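Local coordinates for 1-pyrroline-5-carboxylate dehydrogenase (Thermus thermophilus, PDB 1UZB), which probably catalyses the NAD(P)+-dependent oxidation of the glutamate semialdehyde in equilibrium with 1-pyrroline-5-carboxylate to glutamate, a step of proline catabolism, as an aldehyde dehydrogenase family enzyme, at residues K429-A432 with E433-V437; R452-E455 with H456-A460; R462-V466 with G467-F471. One frame throughout, in Å; residues are numbered along the deposited sequence.

Contact 1 of 3, residues K429-A432 with E433-V437; sequences KDFA and EALEV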
ATOM      1  N   LYS A 429      32.414  -4.963  37.801  1.00 10.51           N
ATOM      2  CA  LYS A 429      31.800  -4.104  38.808  1.00 11.32           C
ATOM      3  C   LYS A 429      30.368  -3.670  38.530  1.00 11.62           C
ATOM      4  O   LYS A 429      29.514  -3.732  39.417  1.00 14.73           O
ATOM      5  CB  LYS A 429      32.658  -2.856  39.041  1.00 14.66           C
ATOM      6  CG  LYS A 429      32.075  -1.912  40.086  1.00 18.80           C
ATOM      7  CD  LYS A 429      32.955  -0.693  40.336  1.00 20.73           C
ATOM      8  CE  LYS A 429      33.003   0.245  39.138  1.00 22.89           C
ATOM      9  NZ  LYS A 429      33.717  -0.343  37.972  1.00 25.27           N
ATOM     10  N   ASP A 430      30.105  -3.223  37.308  1.00 11.34           N
ATOM     11  CA  ASP A 430      28.770  -2.763  36.951  1.00 10.82           C
ATOM     12  C   ASP A 430      28.419  -3.066  35.505  1.00 10.92           C
ATOM     13  O   ASP A 430      29.195  -3.695  34.786  1.00  9.60           O
ATOM     14  CB  ASP A 430      28.643  -1.257  37.206  1.00 12.98           C
ATOM     15  CG  ASP A 430      29.781  -0.460  36.598  1.00 13.35           C
ATOM     16  OD1 ASP A 430      30.271  -0.839  35.514  1.00 13.38           O
ATOM     17  OD2 ASP A 430      30.179   0.560  37.202  1.00 17.78           O
ATOM     18  N   PHE A 431      27.248  -2.600  35.083  1.00  9.75           N
ATOM     19  CA  PHE A 431      26.776  -2.840  33.728  1.00  8.82           C
ATOM     20  C   PHE A 431      27.652  -2.195  32.658  1.00  9.40           C
ATOM     21  O   PHE A 431      27.876  -2.783  31.603  1.00  8.32           O
ATOM     22  CB  PHE A 431      25.335  -2.353  33.576  1.00  9.36           C
ATOM     23  CG  PHE A 431      24.624  -2.953  32.400  1.00  8.07           C
ATOM     24  CD1 PHE A 431      24.215  -4.281  32.429  1.00  9.00           C
ATOM     25  CD2 PHE A 431      24.392  -2.201  31.254  1.00  8.48           C
ATOM     26  CE1 PHE A 431      23.583  -4.854  31.329  1.00  9.09           C
ATOM     27  CE2 PHE A 431      23.760  -2.764  30.149  1.00  9.51           C
ATOM     28  CZ  PHE A 431      23.356  -4.093  30.188  1.00  9.61           C
ATOM     29  N   ALA A 432      28.145  -0.988  32.920  1.00  9.24           N
ATOM     30  CA  ALA A 432      28.998  -0.310  31.951  1.00  9.26           C
ATOM     31  C   ALA A 432      30.243  -1.156  31.704  1.00  7.82           C
ATOM     32  O   ALA A 432      30.663  -1.345  30.563  1.00 10.23           O
ATOM     33  CB  ALA A 432      29.393   1.071  32.464  1.00  9.71           C
ATOM     34  N   GLU A 433      30.830  -1.667  32.780  1.00  8.71           N
ATOM     35  CA  GLU A 433      32.018  -2.498  32.655  1.00  9.02           C
ATOM     36  C   GLU A 433      31.653  -3.798  31.939  1.00  7.78           C
ATOM     37  O   GLU A 433      32.448  -4.333  31.169  1.00  7.00           O
ATOM     38  CB  GLU A 433      32.604  -2.796  34.037  1.00 10.32           C
ATOM     39  CG  GLU A 433      33.924  -3.537  34.005  1.00 15.68           C
ATOM     40  CD  GLU A 433      34.573  -3.611  35.372  1.00 17.23           C
ATOM     41  OE1 GLU A 433      34.927  -2.545  35.919  1.00 23.51           O
ATOM     42  OE2 GLU A 433      34.724  -4.730  35.899  1.00 22.35           O
ATOM     43  N   ALA A 434      30.447  -4.301  32.190  1.00  6.98           N
ATOM     44  CA  ALA A 434      29.998  -5.530  31.540  1.00  6.27           C
ATOM     45  C   ALA A 434      29.968  -5.346  30.022  1.00  5.91           C
ATOM     46  O   ALA A 434      30.426  -6.208  29.277  1.00  6.77           O
ATOM     47  CB  ALA A 434      28.616  -5.925  32.049  1.00  7.00           C
ATOM     48  N   LEU A 435      29.429  -4.218  29.565  1.00  5.82           N
ATOM     49  CA  LEU A 435      29.367  -3.947  28.134  1.00  6.68           C
ATOM     50  C   LEU A 435      30.766  -3.788  27.547  1.00  6.89           C
ATOM     51  O   LEU A 435      31.033  -4.242  26.433  1.00  8.02           O
ATOM     52  CB  LEU A 435      28.540  -2.685  27.862  1.00  9.13           C
ATOM     53  CG  LEU A 435      27.026  -2.828  28.039  1.00  7.21           C
ATOM     54  CD1 LEU A 435      26.373  -1.457  27.949  1.00 10.54           C
ATOM     55  CD2 LEU A 435      26.466  -3.766  26.977  1.00  9.01           C
ATOM     56  N   GLU A 436      31.657  -3.142  28.294  1.00  7.01           N
ATOM     57  CA  GLU A 436      33.027  -2.955  27.831  1.00  8.17           C
ATOM     58  C   GLU A 436      33.694  -4.308  27.605  1.00  6.55           C
ATOM     59  O   GLU A 436      34.309  -4.542  26.561  1.00  6.60           O
ATOM     60  CB  GLU A 436      33.827  -2.142  28.854  1.00 11.30           C
ATOM     61  CG  GLU A 436      33.460  -0.668  28.894  1.00 18.47           C
ATOM     62  CD  GLU A 436      34.160   0.081  30.013  1.00 21.33           C
ATOM     63  OE1 GLU A 436      34.037   1.324  30.060  1.00 24.58           O
ATOM     64  OE2 GLU A 436      34.825  -0.571  30.848  1.00 23.98           O
ATOM     65  N   VAL A 437      33.563  -5.199  28.584  1.00  5.44           N
ATOM     66  CA  VAL A 437      34.147  -6.531  28.484  1.00  5.76           C
ATOM     67  C   VAL A 437      33.473  -7.324  27.364  1.00  5.21           C
ATOM     68  O   VAL A 437      34.135  -8.033  26.608  1.00  6.11           O
ATOM     69  CB  VAL A 437      34.013  -7.293  29.824  1.00  6.43           C
ATOM     70  CG1 VAL A 437      34.408  -8.753  29.653  1.00  7.58           C
ATOM     71  CG2 VAL A 437      34.895  -6.638  30.876  1.00  8.00           C
TER
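Glu433 swings its CG anti to the backbone N (chi1 -174°) and runs back toward Lys429, whose own CG is likewise anti to its backbone N and whose chain then bends at its last two torsions to bring NZ to OE1 of Glu433. The two cross at about a right angle, at the N-terminal cap of helix 431-439. One carboxylate serves two donors: OE1 of Glu433 takes a salt bridge from Lys429 NZ at 3.2 Å, while OE2 of Glu433 accepts from the backbone N of Lys429 at 3.0 Å, met from well above the carboxylate plane. Asp430 is the N-cap residue. Its OD1 receives Glu433 N at 2.9 Å, a fairly straight bond (162°), and its OD2 lies in a long ion pair with Lys429 NZ, so that the lysine joins both acids in one network and probably offsets part of their mutual repulsion. The first turn continues with Ala434 N bonded to Asp430 O. On the buried side the Phe431 ring stacks on His456 and meets Trp459 of helix 454-463, and Ile296 of strand 293-297 packs on Phe431, Ala434 and Leu435. Within the helix, Leu435 CD1 approaches the ring obliquely, 3.7 Å from Phe431 CE2.

Contact 2 of 3, residues R452-E455 with H456-A460; sequences RKRE and HLEWA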
ATOM      1  N   ARG A 452      16.195  -6.816  34.361  1.00  6.77           N
ATOM      2  CA  ARG A 452      14.826  -6.317  34.408  1.00  6.19           C
ATOM      3  C   ARG A 452      14.841  -4.802  34.205  1.00  7.31           C
ATOM      4  O   ARG A 452      13.797  -4.185  33.984  1.00  9.31           O
ATOM      5  CB  ARG A 452      14.171  -6.626  35.756  1.00  8.71           C
ATOM      6  CG  ARG A 452      13.753  -8.072  35.983  1.00 10.45           C
ATOM      7  CD  ARG A 452      12.879  -8.143  37.236  1.00 12.41           C
ATOM      8  NE  ARG A 452      12.376  -9.481  37.544  1.00 14.63           N
ATOM      9  CZ  ARG A 452      13.003 -10.366  38.312  1.00 14.18           C
ATOM     10  NH1 ARG A 452      12.458 -11.557  38.531  1.00 16.25           N
ATOM     11  NH2 ARG A 452      14.170 -10.067  38.868  1.00 13.08           N
ATOM     12  N   LYS A 453      16.024  -4.200  34.279  1.00  7.37           N
ATOM     13  CA  LYS A 453      16.141  -2.754  34.127  1.00  6.02           C
ATOM     14  C   LYS A 453      16.060  -2.337  32.665  1.00  6.96           C
ATOM     15  O   LYS A 453      16.942  -2.656  31.871  1.00  6.73           O
ATOM     16  CB  LYS A 453      17.449  -2.266  34.755  1.00  7.33           C
ATOM     17  CG  LYS A 453      17.565  -0.753  34.810  1.00  9.28           C
ATOM     18  CD  LYS A 453      18.752  -0.319  35.656  1.00 12.61           C
ATOM     19  CE  LYS A 453      18.908   1.190  35.636  1.00 15.43           C
ATOM     20  NZ  LYS A 453      17.655   1.871  36.066  1.00 17.42           N
ATOM     21  N   ARG A 454      14.995  -1.618  32.320  1.00  7.09           N
ATOM     22  CA  ARG A 454      14.766  -1.175  30.950  1.00  7.07           C
ATOM     23  C   ARG A 454      15.935  -0.393  30.377  1.00  6.87           C
ATOM     24  O   ARG A 454      16.322  -0.589  29.223  1.00  7.16           O
ATOM     25  CB  ARG A 454      13.509  -0.300  30.867  1.00  7.11           C
ATOM     26  CG  ARG A 454      12.247  -0.912  31.454  1.00  7.84           C
ATOM     27  CD  ARG A 454      11.989  -2.325  30.947  1.00  6.99           C
ATOM     28  NE  ARG A 454      11.934  -2.415  29.490  1.00  6.10           N
ATOM     29  CZ  ARG A 454      11.829  -3.560  28.823  1.00  5.98           C
ATOM     30  NH1 ARG A 454      11.789  -3.554  27.500  1.00  6.54           N
ATOM     31  NH2 ARG A 454      11.755  -4.709  29.480  1.00  6.91           N
ATOM     32  N   GLU A 455      16.493   0.503  31.181  1.00  6.89           N
ATOM     33  CA  GLU A 455      17.599   1.327  30.725  1.00  7.00           C
ATOM     34  C   GLU A 455      18.816   0.494  30.335  1.00  7.29           C
ATOM     35  O   GLU A 455      19.537   0.841  29.404  1.00  8.64           O
ATOM     36  CB  GLU A 455      17.967   2.354  31.800  1.00  8.25           C
ATOM     37  CG  GLU A 455      16.883   3.411  32.048  1.00 10.53           C
ATOM     38  CD  GLU A 455      15.773   2.956  32.990  1.00 10.83           C
ATOM     39  OE1 GLU A 455      15.770   1.786  33.434  1.00  8.97           O
ATOM     40  OE2 GLU A 455      14.892   3.790  33.295  1.00 12.36           O
ATOM     41  N   HIS A 456      19.046  -0.609  31.039  1.00  7.34           N
ATOM     42  CA  HIS A 456      20.180  -1.462  30.706  1.00  7.16           C
ATOM     43  C   HIS A 456      19.934  -2.201  29.398  1.00  7.34           C
ATOM     44  O   HIS A 456      20.826  -2.293  28.556  1.00  6.32           O
ATOM     45  CB  HIS A 456      20.452  -2.456  31.836  1.00  7.53           C
ATOM     46  CG  HIS A 456      21.090  -1.833  33.036  1.00  8.84           C
ATOM     47  ND1 HIS A 456      21.450  -2.559  34.150  1.00  8.53           N
ATOM     48  CD2 HIS A 456      21.448  -0.552  33.289  1.00  8.10           C
ATOM     49  CE1 HIS A 456      22.004  -1.752  35.037  1.00  8.28           C
ATOM     50  NE2 HIS A 456      22.016  -0.528  34.539  1.00  9.16           N
ATOM     51  N   LEU A 457      18.719  -2.716  29.224  1.00  6.98           N
ATOM     52  CA  LEU A 457      18.382  -3.430  28.002  1.00  6.44           C
ATOM     53  C   LEU A 457      18.474  -2.509  26.792  1.00  6.89           C
ATOM     54  O   LEU A 457      19.088  -2.863  25.788  1.00  6.67           O
ATOM     55  CB  LEU A 457      16.972  -4.024  28.095  1.00  7.07           C
ATOM     56  CG  LEU A 457      16.732  -5.094  29.168  1.00  6.37           C
ATOM     57  CD1 LEU A 457      15.304  -5.600  29.049  1.00  9.20           C
ATOM     58  CD2 LEU A 457      17.715  -6.253  29.002  1.00  7.43           C
ATOM     59  N   GLU A 458      17.884  -1.321  26.884  1.00  7.29           N
ATOM     60  CA  GLU A 458      17.917  -0.406  25.753  1.00  7.59           C
ATOM     61  C   GLU A 458      19.331   0.107  25.489  1.00  8.10           C
ATOM     62  O   GLU A 458      19.689   0.409  24.354  1.00  7.82           O
ATOM     63  CB  GLU A 458      16.925   0.740  25.971  1.00  9.77           C
ATOM     64  CG  GLU A 458      15.477   0.255  26.127  1.00  9.52           C
ATOM     65  CD  GLU A 458      14.971  -0.561  24.941  1.00  9.04           C
ATOM     66  OE1 GLU A 458      13.868  -1.143  25.047  1.00  8.98           O
ATOM     67  OE2 GLU A 458      15.662  -0.621  23.902  1.00 12.93           O
ATOM     68  N   TRP A 459      20.135   0.195  26.544  1.00  7.96           N
ATOM     69  CA  TRP A 459      21.525   0.622  26.420  1.00  8.10           C
ATOM     70  C   TRP A 459      22.250  -0.457  25.596  1.00  7.63           C
ATOM     71  O   TRP A 459      22.981  -0.157  24.655  1.00  7.16           O
ATOM     72  CB  TRP A 459      22.127   0.742  27.824  1.00 10.73           C
ATOM     73  CG  TRP A 459      23.540   1.226  27.912  1.00 15.26           C
ATOM     74  CD1 TRP A 459      24.355   1.599  26.887  1.00 16.31           C
ATOM     75  CD2 TRP A 459      24.303   1.384  29.114  1.00 17.00           C
ATOM     76  NE1 TRP A 459      25.585   1.981  27.375  1.00 19.30           N
ATOM     77  CE2 TRP A 459      25.579   1.858  28.739  1.00 18.45           C
ATOM     78  CE3 TRP A 459      24.032   1.170  30.472  1.00 19.24           C
ATOM     79  CZ2 TRP A 459      26.585   2.125  29.677  1.00 20.00           C
ATOM     80  CZ3 TRP A 459      25.032   1.434  31.405  1.00 19.28           C
ATOM     81  CH2 TRP A 459      26.293   1.907  31.000  1.00 20.51           C
ATOM     82  N   ALA A 460      22.027  -1.715  25.954  1.00  5.94           N
ATOM     83  CA  ALA A 460      22.638  -2.831  25.238  1.00  6.10           C
ATOM     84  C   ALA A 460      22.160  -2.896  23.784  1.00  6.17           C
ATOM     85  O   ALA A 460      22.923  -3.259  22.894  1.00  6.10           O
ATOM     86  CB  ALA A 460      22.315  -4.132  25.946  1.00  5.71           C
TER
HETATM   87  O   HOH W   1      12.019  -0.659  27.127  1.00  7.71           O
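Lys453 lays its aliphatic chain over one face of the His456 imidazole, with CD almost above the ring centre, 3.5 Å from the centroid and 11° off the normal, a CH-pi contact. The chain reaches there because CG stands anti to the backbone N (chi1 -172°) and the methylenes stay extended as far as CE. Past the ring, Lys453 NZ turns to Glu455 OE1 in a salt bridge of 3.2 Å. An alanine in place of Lys453 would probably uncover that imidazole face and leave the Glu455 carboxylate without this charged mate. The imidazole is fixed further out by a hydrogen bond between its ND1 and Asp298 OD2. Arg454 bends at chi2 and chi3, which brings its guanidinium to Leu457 CD1, the methyl lying over one face, 3.7 Å from Arg454 NH2. A water bridges Arg454 NH1 (2.9 Å) and Glu458 OE1 (2.8 Å). Their charges have closer partners: for Arg454, Glu514 of the third subunit; for Glu458, Arg461 of its own chain and Arg100 of the second subunit. Backbone bonds from Leu457 N to Lys453 O and from Glu458 N to Arg454 O follow the Lys453 N-cap, starting the helix in the beta-alpha-beta unit of strand 446-450, helix 454-463 and strand 468-471.

Contact 3 of 3, residues R462-V466 with G467-F471; sequences REFHV and GNLYF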
ATOM      1  N   ARG A 462      21.651  -0.557  21.890  1.00  7.15           N
ATOM      2  CA  ARG A 462      22.432   0.425  21.151  1.00  8.43           C
ATOM      3  C   ARG A 462      23.945   0.208  21.185  1.00  9.69           C
ATOM      4  O   ARG A 462      24.634   0.557  20.226  1.00 11.73           O
ATOM      5  CB  ARG A 462      22.149   1.837  21.685  1.00 11.51           C
ATOM      6  CG  ARG A 462      20.683   2.240  21.728  1.00 15.19           C
ATOM      7  CD  ARG A 462      20.532   3.724  22.052  1.00 20.04           C
ATOM      8  NE  ARG A 462      21.157   4.091  23.322  1.00 24.26           N
ATOM      9  CZ  ARG A 462      20.647   3.817  24.520  1.00 25.90           C
ATOM     10  NH1 ARG A 462      19.495   3.170  24.622  1.00 27.47           N
ATOM     11  NH2 ARG A 462      21.292   4.191  25.618  1.00 27.89           N
ATOM     12  N   GLU A 463      24.455  -0.383  22.264  1.00  8.34           N
ATOM     13  CA  GLU A 463      25.903  -0.540  22.412  1.00  9.39           C
ATOM     14  C   GLU A 463      26.551  -1.918  22.544  1.00  7.80           C
ATOM     15  O   GLU A 463      27.777  -2.009  22.497  1.00  8.48           O
ATOM     16  CB  GLU A 463      26.370   0.337  23.577  1.00 11.90           C
ATOM     17  CG  GLU A 463      26.112   1.825  23.372  1.00 16.62           C
ATOM     18  CD  GLU A 463      26.884   2.395  22.197  1.00 19.88           C
ATOM     19  OE1 GLU A 463      28.129   2.298  22.206  1.00 22.73           O
ATOM     20  OE2 GLU A 463      26.250   2.942  21.266  1.00 22.06           O
ATOM     21  N   PHE A 464      25.772  -2.978  22.738  1.00  6.87           N
ATOM     22  CA  PHE A 464      26.346  -4.328  22.827  1.00  6.12           C
ATOM     23  C   PHE A 464      26.522  -4.679  21.345  1.00  5.61           C
ATOM     24  O   PHE A 464      25.562  -5.065  20.669  1.00  5.82           O
ATOM     25  CB  PHE A 464      25.345  -5.269  23.504  1.00  5.60           C
ATOM     26  CG  PHE A 464      25.931  -6.589  23.952  1.00  4.64           C
ATOM     27  CD1 PHE A 464      26.978  -7.197  23.257  1.00  6.17           C
ATOM     28  CD2 PHE A 464      25.368  -7.266  25.034  1.00  4.97           C
ATOM     29  CE1 PHE A 464      27.444  -8.465  23.634  1.00  5.53           C
ATOM     30  CE2 PHE A 464      25.830  -8.530  25.413  1.00  5.41           C
ATOM     31  CZ  PHE A 464      26.865  -9.126  24.711  1.00  4.93           C
ATOM     32  N   HIS A 465      27.750  -4.543  20.849  1.00  5.44           N
ATOM     33  CA  HIS A 465      28.033  -4.728  19.427  1.00  6.51           C
ATOM     34  C   HIS A 465      28.127  -6.136  18.859  1.00  5.89           C
ATOM     35  O   HIS A 465      29.212  -6.635  18.555  1.00  6.70           O
ATOM     36  CB  HIS A 465      29.300  -3.937  19.061  1.00  8.91           C
ATOM     37  CG  HIS A 465      29.406  -3.598  17.605  1.00 10.16           C
ATOM     38  ND1 HIS A 465      28.461  -2.841  16.946  1.00 11.79           N
ATOM     39  CD2 HIS A 465      30.351  -3.906  16.682  1.00 11.21           C
ATOM     40  CE1 HIS A 465      28.817  -2.698  15.681  1.00 12.92           C
ATOM     41  NE2 HIS A 465      29.959  -3.335  15.495  1.00 11.08           N
ATOM     42  N   VAL A 466      26.966  -6.762  18.697  1.00  4.73           N
ATOM     43  CA  VAL A 466      26.875  -8.097  18.120  1.00  5.20           C
ATOM     44  C   VAL A 466      25.723  -8.074  17.123  1.00  4.47           C
ATOM     45  O   VAL A 466      24.786  -7.288  17.266  1.00  5.09           O
ATOM     46  CB  VAL A 466      26.620  -9.187  19.196  1.00  4.07           C
ATOM     47  CG1 VAL A 466      27.830  -9.305  20.115  1.00  5.39           C
ATOM     48  CG2 VAL A 466      25.375  -8.860  19.994  1.00  6.04           C
ATOM     49  N   GLY A 467      25.797  -8.936  16.113  1.00  3.40           N
ATOM     50  CA  GLY A 467      24.759  -8.970  15.098  1.00  3.97           C
ATOM     51  C   GLY A 467      23.434  -9.556  15.547  1.00  3.90           C
ATOM     52  O   GLY A 467      22.391  -9.236  14.977  1.00  3.73           O
ATOM     53  N   ASN A 468      23.474 -10.427  16.552  1.00  3.67           N
ATOM     54  CA  ASN A 468      22.270 -11.063  17.081  1.00  3.73           C
ATOM     55  C   ASN A 468      22.300 -10.974  18.597  1.00  4.14           C
ATOM     56  O   ASN A 468      23.070 -11.676  19.261  1.00  4.44           O
ATOM     57  CB  ASN A 468      22.186 -12.529  16.641  1.00  4.61           C
ATOM     58  CG  ASN A 468      21.736 -12.678  15.200  1.00  4.29           C
ATOM     59  OD1 ASN A 468      22.513 -12.483  14.257  1.00  5.26           O
ATOM     60  ND2 ASN A 468      20.460 -13.007  15.020  1.00  5.52           N
ATOM     61  N   LEU A 469      21.443 -10.107  19.128  1.00  4.08           N
ATOM     62  CA  LEU A 469      21.356  -9.849  20.559  1.00  4.39           C
ATOM     63  C   LEU A 469      20.019 -10.326  21.118  1.00  4.25           C
ATOM     64  O   LEU A 469      18.978 -10.121  20.498  1.00  4.64           O
ATOM     65  CB  LEU A 469      21.528  -8.346  20.786  1.00  4.85           C
ATOM     66  CG  LEU A 469      21.539  -7.759  22.199  1.00  4.24           C
ATOM     67  CD1 LEU A 469      22.669  -8.358  23.026  1.00  4.87           C
ATOM     68  CD2 LEU A 469      21.700  -6.247  22.093  1.00  6.13           C
ATOM     69  N   TYR A 470      20.053 -10.951  22.290  1.00  4.12           N
ATOM     70  CA  TYR A 470      18.845 -11.486  22.908  1.00  4.06           C
ATOM     71  C   TYR A 470      18.718 -11.064  24.364  1.00  3.21           C
ATOM     72  O   TYR A 470      19.696 -11.125  25.124  1.00  4.54           O
ATOM     73  CB  TYR A 470      18.851 -13.012  22.838  1.00  4.41           C
ATOM     74  CG  TYR A 470      19.063 -13.563  21.447  1.00  4.76           C
ATOM     75  CD1 TYR A 470      20.346 -13.695  20.911  1.00  4.82           C
ATOM     76  CD2 TYR A 470      17.978 -13.943  20.661  1.00  5.01           C
ATOM     77  CE1 TYR A 470      20.540 -14.199  19.617  1.00  5.39           C
ATOM     78  CE2 TYR A 470      18.157 -14.443  19.382  1.00  5.44           C
ATOM     79  CZ  TYR A 470      19.436 -14.571  18.862  1.00  5.91           C
ATOM     80  OH  TYR A 470      19.606 -15.078  17.593  1.00  7.16           O
ATOM     81  N   PHE A 471      17.512 -10.653  24.758  1.00  4.09           N
ATOM     82  CA  PHE A 471      17.263 -10.232  26.131  1.00  3.45           C
ATOM     83  C   PHE A 471      16.350 -11.202  26.874  1.00  3.89           C
ATOM     84  O   PHE A 471      15.249 -11.524  26.413  1.00  4.73           O
ATOM     85  CB  PHE A 471      16.631  -8.837  26.181  1.00  4.84           C
ATOM     86  CG  PHE A 471      17.462  -7.758  25.556  1.00  4.35           C
ATOM     87  CD1 PHE A 471      18.854  -7.829  25.556  1.00  4.60           C
ATOM     88  CD2 PHE A 471      16.849  -6.642  24.998  1.00  5.02           C
ATOM     89  CE1 PHE A 471      19.618  -6.801  25.010  1.00  3.99           C
ATOM     90  CE2 PHE A 471      17.601  -5.609  24.451  1.00  3.51           C
ATOM     91  CZ  PHE A 471      18.992  -5.687  24.457  1.00  4.17           C
TER
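The turn from helix 454-463 into strand 468-471 closes a beta-alpha-beta unit, and a small apolar cluster of Phe464, Val466 and Leu469 packs across it. Phe464, the first residue to leave helical geometry, presents one ring face to Leu469, whose CD1 sits 4.0 Å from the ring centroid and 29° off the normal in a CH-pi contact. The methyl is therefore displaced from the ring centre, and its nearest ring atom is Phe464 CD2 at 3.5 Å. Leu469 carries its CG anti to the backbone N (chi1 -178°), which sends CD1 to the ring while CD2 comes to 4.0 Å from Phe464 CB. Val466 adds a lighter touch from its CG2, 4.0 Å from Leu469 CB. No hydrogen bond links the two segments; the turn is shaped by an inverse gamma turn centred on His465, with Val466 N bonded to Phe464 O at 3.0 Å. Phe464 O also accepts from Lys510 of the third subunit. The Phe464 side chain lies against Leu435 and Ala438 of helix 431-439 and Val449 of strand 446-450. Strand 468-471 pairs in parallel with strand 446-450 within the chain and, also in parallel, with a strand of the third subunit, carrying the sheet across the interface.

Overall arrangement
The three contacts follow in series along the chain, none enclosing or crossing another; each is local, its two segments continuous in sequence, so none closes a long loop. Contact 1 starts helix 431-439 just after strand 422-428. The chain then runs through strand 446-450 to contact 2, the start of helix 454-463, and contact 3 turns the end of that helix into strand 468-471. The two helices pack together through Trp459 of contact 2 on Ala432 and Leu435 of contact 1. Leu457 and Ala460 in turn rest on Phe471, joining contact 2 to the strand. Contacts 2 and 3 both touch the third subunit, whereas contact 1 stays within the chain.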